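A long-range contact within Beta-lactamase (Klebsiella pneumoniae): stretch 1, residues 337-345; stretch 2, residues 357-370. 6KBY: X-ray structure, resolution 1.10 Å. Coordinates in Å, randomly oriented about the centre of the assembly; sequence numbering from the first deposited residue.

Stretch 1 (337-345) AKKMGIVML
Stretch 2, residues 357-370: TVAYKILSSLEGNK

A strand, residues 340-345, lies against a helix already under way at Thr357 (phi/psi near -63/-44 over 357-363). Their N-to-C directions differ by 146°, so they run roughly antiparallel, with axes 9.0 Å apart at closest approach. The CA atoms of Lys338 and Glu367 lie 9.2 Å apart, those of Met340 and Leu363 7.2 Å, those of Ile342 and Ala359 6.9 Å. No direct hydrogen bond joins the stretches; apolar side chains do most of the packing.

Lys338, in a 3-10 segment (-103/2), precedes the strand. Its m, m, t, t chain carries NZ to 3.8 Å from Glu367 OE1, a long salt bridge. Glu367 (-152/164; chi1 p, chi2 t) holds Lys370 (p, t, t, m) more tightly, with Lys370 NZ 3.0 Å from Glu367 OE1. The ammonium nitrogens Lys338 NZ and Lys370 NZ are only 3.8 Å apart, a repulsion eased by the carboxylate and by water 1, which accepts from Lys338 NZ (2.8 Å) and Lys370 NZ (2.7 Å) and donates to Glu367 OE2 (2.8 Å).

Lys339 (45/45) makes no contact with stretch 2. From Met340 (-126/145) the chain is extended, and alternate side chains face the helix. Met340 is p, t, p; its flexible thioether lies along Leu363 and reaches Leu366 (-86/-8; m, t): SD lies 4.2 Å from Leu363 CB, and CE 3.8 Å from Leu366 CB. Gly341 (-159/160) has no side chain; its backbone C lies 4.1 Å from Leu363 CD2.

Ile342 (-143/142; t, t) suits the strand as a beta-branched residue and spreads across the helix. Its CG2 is 4.0 Å from Ala359 CB, whose small methyl permits close approach; CD1 is 3.6 Å from Ile362 CD1, and CB 4.0 Å from Leu363 CD2. Ile362 and Leu363 are both m, t. Met344 (-123/116; m, t, p) ends the contact, SD 3.8 Å from Ala359 CB and CE 3.7 Å from Val358 CG1 (chi1 t).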

# COMPACT_ATOMS: atom_id res chain seq x y z
N ALA A 337 5.45 -5.76 17.01
CA ALA A 337 5.94 -6.36 18.25
C ALA A 337 7.30 -7.02 18.07
O ALA A 337 8.07 -7.12 19.03
CB ALA A 337 4.96 -7.42 18.75
N LYS A 338 7.60 -7.48 16.86
CA LYS A 338 8.86 -8.14 16.57
C LYS A 338 9.83 -7.24 15.83
O LYS A 338 10.94 -7.68 15.51
CB LYS A 338 8.60 -9.43 15.79
CG LYS A 338 7.68 -10.42 16.50
CD LYS A 338 8.17 -10.75 17.90
CE LYS A 338 7.27 -11.78 18.57
NZ LYS A 338 7.63 -11.99 20.00
N LYS A 339 9.45 -6.00 15.56
CA LYS A 339 10.25 -5.06 14.77
C LYS A 339 10.80 -5.74 13.52
O LYS A 339 11.97 -5.62 13.16
CB LYS A 339 11.34 -4.38 15.59
CG LYS A 339 10.83 -3.68 16.85
CD LYS A 339 9.98 -2.45 16.58
CE LYS A 339 9.55 -1.83 17.90
NZ LYS A 339 8.90 -0.50 17.75
N MET A 340 9.94 -6.50 12.86
CA MET A 340 10.35 -7.18 11.66
C MET A 340 9.41 -6.82 10.53
O MET A 340 8.21 -6.60 10.74
CB MET A 340 10.45 -8.68 11.84
CG MET A 340 9.17 -9.36 12.10
SD MET A 340 9.44 -11.12 12.33
CE MET A 340 10.82 -11.18 13.44
N GLY A 341 9.96 -6.72 9.33
CA GLY A 341 9.17 -6.32 8.19
C GLY A 341 9.83 -6.77 6.91
O GLY A 341 11.04 -7.05 6.87
N ILE A 342 9.02 -6.84 5.86
CA ILE A 342 9.49 -7.27 4.56
C ILE A 342 8.79 -6.46 3.47
O ILE A 342 7.60 -6.15 3.57
CB ILE A 342 9.30 -8.79 4.36
CG1 ILE A 342 9.92 -9.24 3.03
CG2 ILE A 342 7.84 -9.19 4.45
CD1 ILE A 342 9.97 -10.74 2.89
N VAL A 343 9.56 -6.13 2.44
CA VAL A 343 9.08 -5.55 1.20
C VAL A 343 9.49 -6.49 0.08
O VAL A 343 10.68 -6.84 -0.03
CB VAL A 343 9.71 -4.16 0.97
CG1 VAL A 343 9.19 -3.54 -0.32
CG2 VAL A 343 9.49 -3.25 2.16
N MET A 344 8.55 -6.90 -0.77
CA MET A 344 8.85 -7.74 -1.92
C MET A 344 8.35 -7.03 -3.16
O MET A 344 7.14 -6.83 -3.31
CB MET A 344 8.16 -9.10 -1.80
CG MET A 344 8.66 -9.95 -0.65
SD MET A 344 7.54 -11.30 -0.23
CE MET A 344 7.42 -12.17 -1.78
N LEU A 345 9.26 -6.66 -4.06
CA LEU A 345 8.92 -5.97 -5.29
C LEU A 345 9.31 -6.83 -6.49
O LEU A 345 10.40 -7.40 -6.52
CB LEU A 345 9.65 -4.63 -5.39
CG LEU A 345 9.49 -3.70 -4.18
CD1 LEU A 345 10.20 -2.39 -4.44
CD2 LEU A 345 8.03 -3.48 -3.85
N THR A 357 2.67 -16.14 0.92
CA THR A 357 3.29 -17.36 1.42
C THR A 357 4.80 -17.18 1.59
O THR A 357 5.38 -17.56 2.61
CB THR A 357 2.97 -18.53 0.48
OG1 THR A 357 1.56 -18.76 0.46
CG2 THR A 357 3.69 -19.79 0.93
N VAL A 358 5.45 -16.59 0.59
CA VAL A 358 6.89 -16.35 0.68
C VAL A 358 7.20 -15.42 1.85
O VAL A 358 8.12 -15.68 2.64
CB VAL A 358 7.43 -15.82 -0.66
CG1 VAL A 358 8.84 -15.28 -0.49
CG2 VAL A 358 7.40 -16.92 -1.71
N ALA A 359 6.43 -14.33 1.99
CA ALA A 359 6.66 -13.41 3.09
C ALA A 359 6.47 -14.09 4.44
O ALA A 359 7.24 -13.86 5.38
CB ALA A 359 5.71 -12.22 2.97
N TYR A 360 5.43 -14.92 4.56
CA TYR A 360 5.19 -15.64 5.80
C TYR A 360 6.36 -16.55 6.14
O TYR A 360 6.82 -16.60 7.29
CB TYR A 360 3.88 -16.43 5.67
CG TYR A 360 3.56 -17.29 6.87
CD1 TYR A 360 2.93 -16.75 7.98
CD2 TYR A 360 3.90 -18.63 6.89
CE1 TYR A 360 2.64 -17.55 9.09
CE2 TYR A 360 3.61 -19.42 7.98
CZ TYR A 360 2.99 -18.88 9.07
OH TYR A 360 2.71 -19.69 10.16
N LYS A 361 6.87 -17.29 5.15
CA LYS A 361 8.00 -18.17 5.40
C LYS A 361 9.23 -17.37 5.81
O LYS A 361 9.97 -17.79 6.72
CB LYS A 361 8.29 -19.01 4.16
CG LYS A 361 7.23 -20.06 3.89
CD LYS A 361 7.50 -20.72 2.55
CE LYS A 361 6.53 -21.84 2.25
NZ LYS A 361 6.72 -22.36 0.87
N ILE A 362 9.49 -16.24 5.16
CA ILE A 362 10.66 -15.45 5.51
C ILE A 362 10.55 -14.90 6.92
O ILE A 362 11.46 -15.07 7.75
CB ILE A 362 10.91 -14.34 4.47
CG1 ILE A 362 11.31 -14.96 3.13
CG2 ILE A 362 12.00 -13.39 4.96
CD1 ILE A 362 11.33 -13.98 1.98
N LEU A 363 9.44 -14.22 7.23
CA LEU A 363 9.34 -13.64 8.57
C LEU A 363 9.34 -14.72 9.65
O LEU A 363 9.93 -14.54 10.72
CB LEU A 363 8.13 -12.72 8.68
CG LEU A 363 8.17 -11.43 7.84
CD1 LEU A 363 7.05 -10.49 8.26
CD2 LEU A 363 9.51 -10.72 7.91
N SER A 364 8.71 -15.87 9.38
CA SER A 364 8.69 -16.93 10.38
C SER A 364 10.09 -17.48 10.67
O SER A 364 10.31 -18.03 11.75
CB SER A 364 7.74 -18.05 9.95
OG SER A 364 6.41 -17.56 9.84
N SER A 365 11.04 -17.32 9.74
CA SER A 365 12.39 -17.82 9.93
C SER A 365 13.25 -16.93 10.82
O SER A 365 14.36 -17.34 11.19
CB SER A 365 13.09 -17.95 8.57
OG SER A 365 13.55 -16.70 8.09
N LEU A 366 12.77 -15.74 11.21
CA LEU A 366 13.64 -14.71 11.76
C LEU A 366 13.89 -14.81 13.27
O LEU A 366 14.72 -14.06 13.79
CB LEU A 366 13.13 -13.32 11.40
CG LEU A 366 13.10 -13.02 9.91
CD1 LEU A 366 12.64 -11.59 9.69
CD2 LEU A 366 14.46 -13.25 9.27
N GLU A 367 13.20 -15.70 13.98
CA GLU A 367 13.57 -15.99 15.36
C GLU A 367 13.14 -17.41 15.69
O GLU A 367 12.34 -18.02 14.98
CB GLU A 367 12.97 -14.99 16.36
CG GLU A 367 11.48 -15.17 16.59
CD GLU A 367 10.91 -14.23 17.66
OE1 GLU A 367 9.72 -14.40 18.01
OE2 GLU A 367 11.64 -13.35 18.15
N GLY A 368 13.69 -17.93 16.78
CA GLY A 368 13.35 -19.26 17.22
C GLY A 368 11.93 -19.34 17.76
O GLY A 368 11.27 -18.33 18.03
N ASN A 369 11.47 -20.57 17.94
CA ASN A 369 10.13 -20.82 18.45
C ASN A 369 10.14 -20.88 19.97
O ASN A 369 11.04 -21.48 20.58
CB ASN A 369 9.60 -22.14 17.89
CG ASN A 369 9.56 -22.15 16.37
OD1 ASN A 369 9.43 -21.10 15.74
ND2 ASN A 369 9.66 -23.34 15.78
N LYS A 370 9.15 -20.25 20.58
CA LYS A 370 9.00 -20.27 22.03
C LYS A 370 7.52 -20.22 22.39
O LYS A 370 7.17 -20.01 23.55
CB LYS A 370 9.73 -19.09 22.67
CG LYS A 370 9.21 -17.74 22.23
CD LYS A 370 9.96 -16.59 22.89
CE LYS A 370 9.42 -15.25 22.43
NZ LYS A 370 9.57 -15.07 20.96
OXT LYS A 370 6.66 -20.36 21.52
O HOH W 1 10.31 -12.49 20.47